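Local coordinates for protein formyltransferase (Francisella tularensis subsp. tularensis, PDB 4NV1) that belongs to the formyltransferase family, with a Rossmann-like core, and holds dTDP-4-amino-4,6-dideoxyglucose in a pocket in this structure, at residues 54-62 / 77-85; 92-103 / 127-138. All coordinates share one frame; numbering follows the deposited sequence.

Interaction 1 (54-62 / 77-85); sequences PIDMKKNGN and KQLFPAKLV. With 0FX (dTDP-4-amino-4,6-dideoxyglucose), chain I.
The carboxamide of Gln78 grips the backbone of Ile55 and Met57 with both of its ends. NE2 of Gln78 donates to Ile55 O at 2.8 Å, almost straight on to the carbonyl and within the plane of the amide. OE1 of Gln78 accepts from Met57 N, also at 2.8 Å and nearly linear (170°). These two bonds should fix the rotation of the amide. The chain of Gln78 is extended beyond CG, and this carries the amide up to the start of helix 57-60. Asp56 caps that helix: its OD2 accepts from Lys59 N at 2.7 Å.

Met57 is buried. Its chain is bent at both chi2 (-70°) and chi3 (-50°), which curls the methyl back among apolar groups. Met57 CE sits over one face of the Phe80 ring, 4.2 Å from the centroid, while the sulfur approaches obliquely. The same CE lies 3.7 Å from Leu84 CD2. Pro81 CG packs against Met57 O at 3.2 Å and lies near Gly61 CA. Lys77 NZ bonds O2G of the ligand at 3.2 Å. This is a Met-aromatic contact between helix 57-60 and the loop leading into helix 82-87, in a Rossmann-like core beside the ligand pocket.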
loop_
_atom_site.group_PDB
_atom_site.type_symbol
_atom_site.label_atom_id
_atom_site.label_comp_id
_atom_site.label_asym_id
_atom_site.label_seq_id
_atom_site.Cartn_x
_atom_site.Cartn_y
_atom_site.Cartn_z
ATOM N N PRO A 54 -32.665 16.807 -5.756
ATOM C CA PRO A 54 -32.274 17.231 -4.420
ATOM C C PRO A 54 -33.439 17.505 -3.506
ATOM O O PRO A 54 -34.515 17.813 -4.002
ATOM C CB PRO A 54 -31.576 18.575 -4.655
ATOM C CG PRO A 54 -31.424 18.716 -6.120
ATOM C CD PRO A 54 -31.835 17.451 -6.791
ATOM N N ILE A 55 -33.197 17.453 -2.197
ATOM C CA ILE A 55 -34.200 17.766 -1.204
ATOM C C ILE A 55 -33.492 17.953 0.110
ATOM O O ILE A 55 -32.515 17.263 0.426
ATOM C CB ILE A 55 -35.245 16.629 -1.051
ATOM C CG1 ILE A 55 -36.361 16.990 -0.096
ATOM C CG2 ILE A 55 -34.678 15.352 -0.439
ATOM C CD1 ILE A 55 -37.611 16.184 -0.389
ATOM N N ASP A 56 -34.036 18.852 0.906
ATOM C CA ASP A 56 -33.585 19.076 2.254
ATOM C C ASP A 56 -34.579 18.287 3.080
ATOM O O ASP A 56 -35.728 18.708 3.223
ATOM C CB ASP A 56 -33.649 20.575 2.571
ATOM C CG ASP A 56 -33.045 20.911 3.915
ATOM O OD1 ASP A 56 -32.136 21.769 3.915
ATOM O OD2 ASP A 56 -33.461 20.318 4.939
ATOM N N MET A 57 -34.151 17.137 3.595
ATOM C CA MET A 57 -35.060 16.310 4.353
ATOM C C MET A 57 -35.269 16.968 5.697
ATOM O O MET A 57 -36.334 16.782 6.295
ATOM C CB MET A 57 -34.530 14.882 4.574
ATOM C CG MET A 57 -34.472 14.030 3.325
ATOM S SD MET A 57 -36.055 13.514 2.614
ATOM C CE MET A 57 -36.837 12.858 4.065
ATOM N N LYS A 58 -34.280 17.711 6.192
ATOM C CA LYS A 58 -34.416 18.279 7.541
ATOM C C LYS A 58 -35.557 19.287 7.606
ATOM O O LYS A 58 -36.393 19.245 8.532
ATOM C CB LYS A 58 -33.145 18.972 8.010
ATOM C CG LYS A 58 -33.121 19.174 9.523
ATOM C CD LYS A 58 -32.035 20.150 9.952
ATOM C CE LYS A 58 -30.662 19.724 9.464
ATOM N NZ LYS A 58 -30.427 18.311 9.874
ATOM N N LYS A 59 -35.529 20.187 6.621
ATOM C CA LYS A 59 -36.571 21.175 6.389
ATOM C C LYS A 59 -37.900 20.502 6.082
ATOM O O LYS A 59 -38.851 20.654 6.835
ATOM C CB LYS A 59 -36.267 22.018 5.149
ATOM C CG LYS A 59 -35.352 23.228 5.277
ATOM C CD LYS A 59 -35.304 23.938 3.922
ATOM C CE LYS A 59 -34.655 25.309 3.956
ATOM N NZ LYS A 59 -35.502 26.266 4.712
ATOM N N ASN A 60 -37.916 19.763 4.972
ATOM C CA ASN A 60 -39.090 19.509 4.131
ATOM C C ASN A 60 -39.488 18.027 3.984
ATOM O O ASN A 60 -40.336 17.654 3.171
ATOM C CB ASN A 60 -38.764 20.041 2.728
ATOM C CG ASN A 60 -38.540 21.543 2.712
ATOM O OD1 ASN A 60 -39.204 22.270 3.434
ATOM N ND2 ASN A 60 -37.606 22.010 1.902
ATOM N N GLY A 61 -38.816 17.166 4.729
ATOM C CA GLY A 61 -38.992 15.731 4.580
ATOM C C GLY A 61 -40.455 15.467 4.831
ATOM O O GLY A 61 -41.113 14.748 4.075
ATOM N N ASN A 62 -40.951 16.120 5.880
ATOM C CA ASN A 62 -42.325 15.967 6.339
ATOM C C ASN A 62 -43.406 16.341 5.315
ATOM O O ASN A 62 -44.551 15.861 5.392
ATOM C CB ASN A 62 -42.477 16.683 7.688
ATOM C CG ASN A 62 -42.029 15.812 8.849
ATOM O OD1 ASN A 62 -41.929 14.597 8.729
ATOM N ND2 ASN A 62 -41.774 16.418 9.998
ATOM N N LYS A 77 -27.168 10.633 2.349
ATOM C CA LYS A 77 -26.523 11.553 3.305
ATOM C C LYS A 77 -27.403 12.008 4.481
ATOM O O LYS A 77 -26.879 12.499 5.487
ATOM C CB LYS A 77 -25.936 12.778 2.585
ATOM C CG LYS A 77 -24.821 12.479 1.587
ATOM C CD LYS A 77 -24.475 13.721 0.763
ATOM C CE LYS A 77 -23.310 13.561 -0.205
ATOM N NZ LYS A 77 -22.139 12.907 0.446
ATOM N N GLN A 78 -28.729 11.916 4.380
ATOM C CA GLN A 78 -29.607 12.589 5.369
ATOM C C GLN A 78 -30.540 11.667 6.144
ATOM O O GLN A 78 -30.975 10.650 5.606
ATOM C CB GLN A 78 -30.534 13.615 4.691
ATOM C CG GLN A 78 -29.999 14.253 3.419
ATOM C CD GLN A 78 -30.930 15.263 2.766
ATOM O OE1 GLN A 78 -31.554 16.106 3.430
ATOM N NE2 GLN A 78 -31.032 15.178 1.456
ATOM N N LEU A 79 -30.899 12.090 7.350
ATOM C CA LEU A 79 -31.865 11.392 8.194
ATOM C C LEU A 79 -33.282 11.950 8.076
ATOM O O LEU A 79 -33.505 13.173 7.995
ATOM C CB LEU A 79 -31.463 11.538 9.647
ATOM C CG LEU A 79 -29.991 11.159 9.874
ATOM C CD1 LEU A 79 -29.479 11.811 11.153
ATOM C CD2 LEU A 79 -29.824 9.643 9.846
ATOM N N PHE A 80 -34.227 11.011 8.120
ATOM C CA PHE A 80 -35.617 11.254 7.814
ATOM C C PHE A 80 -36.204 11.811 9.101
ATOM O O PHE A 80 -35.879 11.331 10.187
ATOM C CB PHE A 80 -36.353 9.947 7.459
ATOM C CG PHE A 80 -36.130 9.386 6.070
ATOM C CD1 PHE A 80 -35.016 9.654 5.299
ATOM C CD2 PHE A 80 -37.046 8.493 5.576
ATOM C CE1 PHE A 80 -34.855 9.083 4.040
ATOM C CE2 PHE A 80 -36.887 7.895 4.355
ATOM C CZ PHE A 80 -35.793 8.207 3.569
ATOM N N PRO A 81 -37.061 12.837 9.001
ATOM C CA PRO A 81 -37.771 13.379 10.159
ATOM C C PRO A 81 -38.650 12.380 10.889
ATOM O O PRO A 81 -39.105 11.423 10.299
ATOM C CB PRO A 81 -38.649 14.473 9.559
ATOM C CG PRO A 81 -37.858 14.939 8.383
ATOM C CD PRO A 81 -37.009 13.794 7.883
ATOM N N ALA A 82 -38.927 12.612 12.165
ATOM C CA ALA A 82 -39.632 11.616 12.957
ATOM C C ALA A 82 -41.026 11.364 12.424
ATOM O O ALA A 82 -41.451 10.237 12.349
ATOM C CB ALA A 82 -39.684 12.013 14.424
ATOM N N LYS A 83 -41.736 12.409 12.028
ATOM C CA LYS A 83 -43.156 12.274 11.761
ATOM C C LYS A 83 -43.317 11.697 10.366
ATOM O O LYS A 83 -44.320 11.035 10.062
ATOM C CB LYS A 83 -43.820 13.653 11.838
ATOM C CG LYS A 83 -43.101 14.601 12.783
ATOM C CD LYS A 83 -44.050 15.580 13.452
ATOM C CE LYS A 83 -43.586 15.920 14.864
ATOM N NZ LYS A 83 -44.582 16.803 15.532
ATOM N N LEU A 84 -42.328 11.935 9.502
ATOM C CA LEU A 84 -42.344 11.202 8.224
ATOM C C LEU A 84 -42.296 9.684 8.501
ATOM O O LEU A 84 -43.148 8.933 8.105
ATOM C CB LEU A 84 -41.152 11.602 7.393
ATOM C CG LEU A 84 -41.157 10.876 6.052
ATOM C CD1 LEU A 84 -42.338 11.088 5.115
ATOM C CD2 LEU A 84 -39.872 11.207 5.347
ATOM N N VAL A 85 -41.323 9.287 9.287
ATOM C CA VAL A 85 -41.013 7.903 9.648
ATOM C C VAL A 85 -42.150 7.305 10.468
ATOM O O VAL A 85 -42.460 6.125 10.302
ATOM C CB VAL A 85 -39.688 7.914 10.437
ATOM C CG1 VAL A 85 -39.519 6.714 11.335
ATOM C CG2 VAL A 85 -38.514 8.055 9.493
HETATM O O4P 0FX I . -21.928 5.184 2.055
HETATM P P2 0FX I . -21.968 6.322 1.003
HETATM O O3P 0FX I . -22.055 6.176 -0.501
HETATM O O1G 0FX I . -22.432 7.701 1.646
HETATM C C1G 0FX I . -23.757 7.896 2.081
HETATM C C2G 0FX I . -23.630 9.284 2.687
HETATM O O2G 0FX I . -22.833 10.147 1.870
HETATM C C3G 0FX I . -23.007 9.233 4.069
HETATM O O3G 0FX I . -23.165 10.590 4.536
HETATM C C4G 0FX I . -23.743 8.165 4.900
HETATM N N4A 0FX I . -23.285 8.107 6.281
HETATM C C5G 0FX I . -23.666 6.767 4.275
HETATM C C6G 0FX I . -24.453 5.745 5.087
HETATM O O5G 0FX I . -24.219 6.864 2.961
HETATM O OPP 0FX I . -20.598 7.034 0.604
HETATM P P 0FX I . -19.335 7.570 1.392
HETATM O O1P 0FX I . -19.516 8.870 2.149
HETATM O O2P 0FX I . -18.449 7.306 0.180
HETATM O O5 0FX I . -18.771 6.425 2.378
HETATM C C5 0FX I . -18.478 5.146 1.802
HETATM C C4 0FX I . -17.252 4.510 2.432
HETATM O O4 0FX I . -16.089 5.174 1.970
HETATM C C3 0FX I . -17.162 4.574 3.926
HETATM O O3 0FX I . -17.702 3.407 4.565
HETATM C C2 0FX I . -15.656 4.517 4.187
HETATM C C1 0FX I . -15.083 5.220 2.956
HETATM N N11 0FX I . -14.629 6.564 3.324
HETATM C C61 0FX I . -15.475 7.611 3.209
HETATM C C51 0FX I . -15.057 8.873 3.574
HETATM C C5A 0FX I . -15.918 10.120 3.540
HETATM C C21 0FX I . -13.366 6.735 3.765
HETATM O O21 0FX I . -12.486 5.717 3.846
HETATM N N31 0FX I . -12.885 7.942 4.079
HETATM C C41 0FX I . -13.746 8.977 3.970
HETATM O O41 0FX I . -13.381 10.207 4.312
#

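Interaction 2 (92-103 / 127-138); sequences NIHPGLNPYNRG and EIDHGDIIIQEE
Arg102, in the short strand 102-103 after the loop that follows strand 89-94, reaches the backbone of Ile128 and Asp129. The contact belongs to the Rossmann-like formyltransferase core, and it gathers Asn92, His94 and Asp129 in a cluster consistent with the Asn-His-Asp site known from this family.

Glu127 is the first residue to approach, but its OE1 stays beyond salt-bridge range of the guanidinium. Ile128 O takes Arg102 NH2 at 3.2 Å; the donor lies in the carbonyl plane and the oxygen close to the guanidinium plane. Asp129 O takes Arg102 NE at 2.9 Å, from above the carbonyl plane. A bend at chi3 (45°) turns the arginine to meet both carbonyls.

The carboxylate of Asp129 is directed elsewhere, to Gly103 and His94. OD2 accepts from Gly103 N at 3.1 Å in a fairly straight bond (168°). OD1 lies 3.2 Å above the plane of the His94 ring, whose opposite face carries Gly96 N. The edge of the His130 ring faces Arg102 NH2.

The methyl end of Ile133 approaches Asn98. Ile134 and Ile135 form a classic beta bulge opposite Ile121. Gln136 NE2 then donates to a lone pair of Asn98 O at 3.1 Å and also bonds Thr120 OG1. The leucine branch Leu97 CD1 presses on Glu137 C at 3.3 Å, and Leu97 CD2 rests 4.0 Å from Glu138 CB.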
loop_
_atom_site.group_PDB
_atom_site.type_symbol
_atom_site.label_atom_id
_atom_site.label_comp_id
_atom_site.label_asym_id
_atom_site.label_seq_id
_atom_site.Cartn_x
_atom_site.Cartn_y
_atom_site.Cartn_z
ATOM N N ASN A 92 -34.957 1.353 5.551
ATOM C CA ASN A 92 -33.552 1.625 5.323
ATOM C C ASN A 92 -32.813 0.388 4.857
ATOM O O ASN A 92 -32.986 -0.702 5.392
ATOM C CB ASN A 92 -32.965 2.090 6.636
ATOM C CG ASN A 92 -31.559 2.676 6.499
ATOM O OD1 ASN A 92 -30.900 2.795 7.485
ATOM N ND2 ASN A 92 -31.152 3.127 5.327
ATOM N N ILE A 93 -31.946 0.570 3.877
ATOM C CA ILE A 93 -31.151 -0.494 3.339
ATOM C C ILE A 93 -29.766 -0.036 3.716
ATOM O O ILE A 93 -29.278 0.995 3.216
ATOM C CB ILE A 93 -31.396 -0.619 1.828
ATOM C CG1 ILE A 93 -32.836 -1.097 1.570
ATOM C CG2 ILE A 93 -30.446 -1.611 1.162
ATOM C CD1 ILE A 93 -33.828 -0.051 1.160
ATOM N N HIS A 94 -29.143 -0.813 4.601
ATOM C CA HIS A 94 -28.025 -0.342 5.434
ATOM C C HIS A 94 -26.764 -1.219 5.296
ATOM O O HIS A 94 -26.841 -2.427 5.542
ATOM C CB HIS A 94 -28.526 -0.320 6.885
ATOM C CG HIS A 94 -27.490 -0.016 7.911
ATOM N ND1 HIS A 94 -26.762 1.161 7.937
ATOM C CD2 HIS A 94 -27.092 -0.727 8.993
ATOM C CE1 HIS A 94 -25.925 1.137 8.959
ATOM N NE2 HIS A 94 -26.111 0.004 9.624
ATOM N N PRO A 95 -25.597 -0.604 5.008
ATOM C CA PRO A 95 -24.312 -1.289 4.956
ATOM C C PRO A 95 -23.709 -1.664 6.285
ATOM O O PRO A 95 -22.490 -1.637 6.407
ATOM C CB PRO A 95 -23.388 -0.298 4.213
ATOM C CG PRO A 95 -23.895 1.012 4.654
ATOM C CD PRO A 95 -25.392 0.854 4.952
ATOM N N GLY A 96 -24.491 -2.180 7.218
ATOM C CA GLY A 96 -23.938 -2.960 8.339
ATOM C C GLY A 96 -24.933 -3.970 8.923
ATOM O O GLY A 96 -26.060 -4.045 8.455
ATOM N N LEU A 97 -24.488 -4.818 9.846
ATOM C CA LEU A 97 -25.348 -5.877 10.405
ATOM C C LEU A 97 -25.844 -5.388 11.750
ATOM O O LEU A 97 -25.212 -5.610 12.762
ATOM C CB LEU A 97 -24.576 -7.179 10.598
ATOM C CG LEU A 97 -25.378 -8.481 10.723
ATOM C CD1 LEU A 97 -25.890 -9.046 9.425
ATOM C CD2 LEU A 97 -24.521 -9.576 11.300
ATOM N N ASN A 98 -27.000 -4.749 11.774
ATOM C CA ASN A 98 -27.596 -4.334 13.045
ATOM C C ASN A 98 -27.760 -5.511 14.025
ATOM O O ASN A 98 -28.079 -6.608 13.602
ATOM C CB ASN A 98 -28.990 -3.776 12.783
ATOM C CG ASN A 98 -28.985 -2.415 12.070
ATOM O OD1 ASN A 98 -30.049 -1.822 11.839
ATOM N ND2 ASN A 98 -27.801 -1.898 11.763
ATOM N N PRO A 99 -27.526 -5.296 15.323
ATOM C CA PRO A 99 -27.285 -3.997 15.884
ATOM C C PRO A 99 -25.795 -3.683 16.088
ATOM O O PRO A 99 -25.496 -2.868 16.951
ATOM C CB PRO A 99 -27.866 -4.143 17.268
ATOM C CG PRO A 99 -27.506 -5.565 17.632
ATOM C CD PRO A 99 -27.814 -6.297 16.362
ATOM N N TYR A 100 -24.884 -4.378 15.408
ATOM C CA TYR A 100 -23.418 -4.182 15.591
ATOM C C TYR A 100 -22.794 -3.046 14.745
ATOM O O TYR A 100 -23.002 -2.980 13.549
ATOM C CB TYR A 100 -22.667 -5.471 15.337
ATOM C CG TYR A 100 -23.235 -6.720 16.009
ATOM C CD1 TYR A 100 -24.012 -7.578 15.260
ATOM C CD2 TYR A 100 -22.968 -7.063 17.332
ATOM C CE1 TYR A 100 -24.554 -8.716 15.802
ATOM C CE2 TYR A 100 -23.512 -8.230 17.918
ATOM C CZ TYR A 100 -24.281 -9.066 17.133
ATOM O OH TYR A 100 -24.904 -10.233 17.579
ATOM N N ASN A 101 -22.109 -2.141 15.415
ATOM C CA ASN A 101 -21.312 -1.044 14.817
ATOM C C ASN A 101 -22.257 -0.158 14.047
ATOM O O ASN A 101 -22.119 0.023 12.855
ATOM C CB ASN A 101 -20.185 -1.579 13.934
ATOM C CG ASN A 101 -19.056 -2.139 14.761
ATOM O OD1 ASN A 101 -18.739 -1.597 15.819
ATOM N ND2 ASN A 101 -18.430 -3.206 14.278
ATOM N N ARG A 102 -23.340 0.203 14.726
ATOM C CA ARG A 102 -24.314 1.131 14.200
ATOM C C ARG A 102 -23.568 2.450 14.087
ATOM O O ARG A 102 -22.609 2.723 14.823
ATOM C CB ARG A 102 -25.550 1.234 15.127
ATOM C CG ARG A 102 -26.334 -0.070 15.051
ATOM C CD ARG A 102 -27.259 -0.334 16.226
ATOM N NE ARG A 102 -28.001 0.869 16.539
ATOM C CZ ARG A 102 -27.886 1.570 17.661
ATOM N NH1 ARG A 102 -27.092 1.145 18.640
ATOM N NH2 ARG A 102 -28.608 2.682 17.792
ATOM N N GLY A 103 -24.007 3.290 13.164
ATOM C CA GLY A 103 -23.335 4.589 13.058
ATOM C C GLY A 103 -22.340 4.612 11.923
ATOM O O GLY A 103 -22.567 4.017 10.874
ATOM N N GLU A 127 -34.799 6.246 16.132
ATOM C CA GLU A 127 -33.366 6.081 16.330
ATOM C C GLU A 127 -32.628 5.522 15.120
ATOM O O GLU A 127 -33.203 4.788 14.319
ATOM C CB GLU A 127 -33.103 5.202 17.559
ATOM C CG GLU A 127 -33.538 5.799 18.903
ATOM C CD GLU A 127 -32.583 5.457 20.041
ATOM O OE1 GLU A 127 -31.445 5.019 19.756
ATOM O OE2 GLU A 127 -32.948 5.628 21.228
ATOM N N ILE A 128 -31.344 5.862 15.030
ATOM C CA ILE A 128 -30.417 5.442 13.969
ATOM C C ILE A 128 -30.119 3.934 13.892
ATOM O O ILE A 128 -29.612 3.301 14.828
ATOM C CB ILE A 128 -29.046 6.224 14.047
ATOM C CG1 ILE A 128 -29.205 7.736 13.779
ATOM C CG2 ILE A 128 -27.968 5.632 13.126
ATOM C CD1 ILE A 128 -27.981 8.434 13.204
ATOM N N ASP A 129 -30.325 3.358 12.703
ATOM C CA ASP A 129 -30.057 1.927 12.520
ATOM C C ASP A 129 -30.689 1.172 13.715
ATOM O O ASP A 129 -29.966 0.481 14.413
ATOM C CB ASP A 129 -28.516 1.669 12.422
ATOM C CG ASP A 129 -27.794 2.506 11.320
ATOM O OD1 ASP A 129 -28.448 2.800 10.280
ATOM O OD2 ASP A 129 -26.583 2.862 11.486
ATOM N N HIS A 130 -32.010 1.284 13.943
ATOM C CA HIS A 130 -32.658 0.794 15.161
ATOM C C HIS A 130 -33.958 -0.058 15.140
ATOM O O HIS A 130 -34.220 -0.771 16.122
ATOM C CB HIS A 130 -32.918 2.012 16.056
ATOM C CG HIS A 130 -33.328 1.664 17.460
ATOM N ND1 HIS A 130 -34.627 1.344 17.806
ATOM C CD2 HIS A 130 -32.602 1.582 18.602
ATOM C CE1 HIS A 130 -34.683 1.093 19.103
ATOM N NE2 HIS A 130 -33.468 1.236 19.608
ATOM N N GLY A 131 -34.822 0.056 14.126
ATOM C CA GLY A 131 -36.171 -0.586 14.195
ATOM C C GLY A 131 -36.242 -2.010 13.657
ATOM O O GLY A 131 -35.197 -2.557 13.246
ATOM N N ASP A 132 -37.445 -2.591 13.602
ATOM C CA ASP A 132 -37.642 -3.932 13.014
ATOM C C ASP A 132 -36.844 -4.344 11.811
ATOM O O ASP A 132 -36.929 -3.759 10.727
ATOM C CB ASP A 132 -39.113 -4.156 12.631
ATOM C CG ASP A 132 -40.022 -4.386 13.847
ATOM O OD1 ASP A 132 -39.520 -4.496 14.998
ATOM O OD2 ASP A 132 -41.248 -4.400 13.626
ATOM N N ILE A 133 -36.193 -5.485 11.941
ATOM C CA ILE A 133 -35.455 -6.037 10.853
ATOM C C ILE A 133 -36.283 -6.918 9.926
ATOM O O ILE A 133 -36.979 -7.873 10.297
ATOM C CB ILE A 133 -34.262 -6.898 11.339
ATOM C CG1 ILE A 133 -33.336 -6.045 12.181
ATOM C CG2 ILE A 133 -33.508 -7.454 10.140
ATOM C CD1 ILE A 133 -32.274 -6.838 12.917
ATOM N N ILE A 134 -36.126 -6.655 8.647
ATOM C CA ILE A 134 -36.859 -7.385 7.666
ATOM C C ILE A 134 -36.063 -8.528 7.157
ATOM O O ILE A 134 -36.583 -9.639 6.942
ATOM C CB ILE A 134 -37.156 -6.490 6.482
ATOM C CG1 ILE A 134 -38.046 -5.322 6.916
ATOM C CG2 ILE A 134 -37.622 -7.295 5.327
ATOM C CD1 ILE A 134 -38.403 -4.365 5.820
ATOM N N ILE A 135 -34.812 -8.210 6.850
ATOM C CA ILE A 135 -33.869 -9.185 6.366
ATOM C C ILE A 135 -32.426 -8.649 6.577
ATOM O O ILE A 135 -32.168 -7.442 6.383
ATOM C CB ILE A 135 -34.128 -9.588 4.933
ATOM C CG1 ILE A 135 -33.440 -10.909 4.641
ATOM C CG2 ILE A 135 -33.648 -8.597 3.858
ATOM C CD1 ILE A 135 -33.378 -11.393 3.212
ATOM N N GLN A 136 -31.514 -9.532 6.995
ATOM C CA GLN A 136 -30.102 -9.129 7.094
ATOM C C GLN A 136 -29.215 -10.329 6.919
ATOM O O GLN A 136 -29.640 -11.478 7.182
ATOM C CB GLN A 136 -29.822 -8.491 8.425
ATOM C CG GLN A 136 -29.828 -9.494 9.572
ATOM C CD GLN A 136 -29.613 -8.788 10.865
ATOM O OE1 GLN A 136 -29.858 -9.378 11.895
ATOM N NE2 GLN A 136 -29.148 -7.523 10.847
ATOM N N GLU A 137 -27.995 -10.082 6.473
ATOM C CA GLU A 137 -27.047 -11.188 6.314
ATOM C C GLU A 137 -25.609 -10.773 6.607
ATOM O O GLU A 137 -25.091 -9.730 6.121
ATOM C CB GLU A 137 -27.217 -11.834 4.944
ATOM C CG GLU A 137 -26.459 -13.144 4.809
ATOM C CD GLU A 137 -26.492 -13.686 3.390
ATOM O OE1 GLU A 137 -27.385 -13.320 2.588
ATOM O OE2 GLU A 137 -25.617 -14.516 3.055
ATOM N N GLU A 138 -24.951 -11.566 7.449
ATOM C CA GLU A 138 -23.486 -11.354 7.652
ATOM C C GLU A 138 -22.618 -11.547 6.413
ATOM O O GLU A 138 -22.997 -12.267 5.487
ATOM C CB GLU A 138 -22.966 -12.226 8.793
ATOM C CG GLU A 138 -21.515 -12.053 9.175
ATOM C CD GLU A 138 -21.200 -12.774 10.488
ATOM O OE1 GLU A 138 -22.044 -13.440 11.090
ATOM O OE2 GLU A 138 -20.079 -12.688 10.965
#

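In the fold
Interaction 1 closes before interaction 2 opens, and helix 82-87 is followed in the chain by strand 89-94, where interaction 2 begins. Their centres lie 19 Å apart, yet they meet at one point, where Leu79 CD2 packs against Ile128 CD1 at 4.0 Å. Interaction 1 touches the ligand through Lys77. Interaction 2 only comes near it, with the His94 side chain about 6 Å from dTDP-4-amino-4,6-dideoxyglucose at the nearest atoms. His75, Gln107 and Asn222 add further hydrogen bonds to the ligand. Helix 57-60 of interaction 1 follows strand 53-54 at one edge of the main sheet, while interaction 2 uses strand 133-139 at the other.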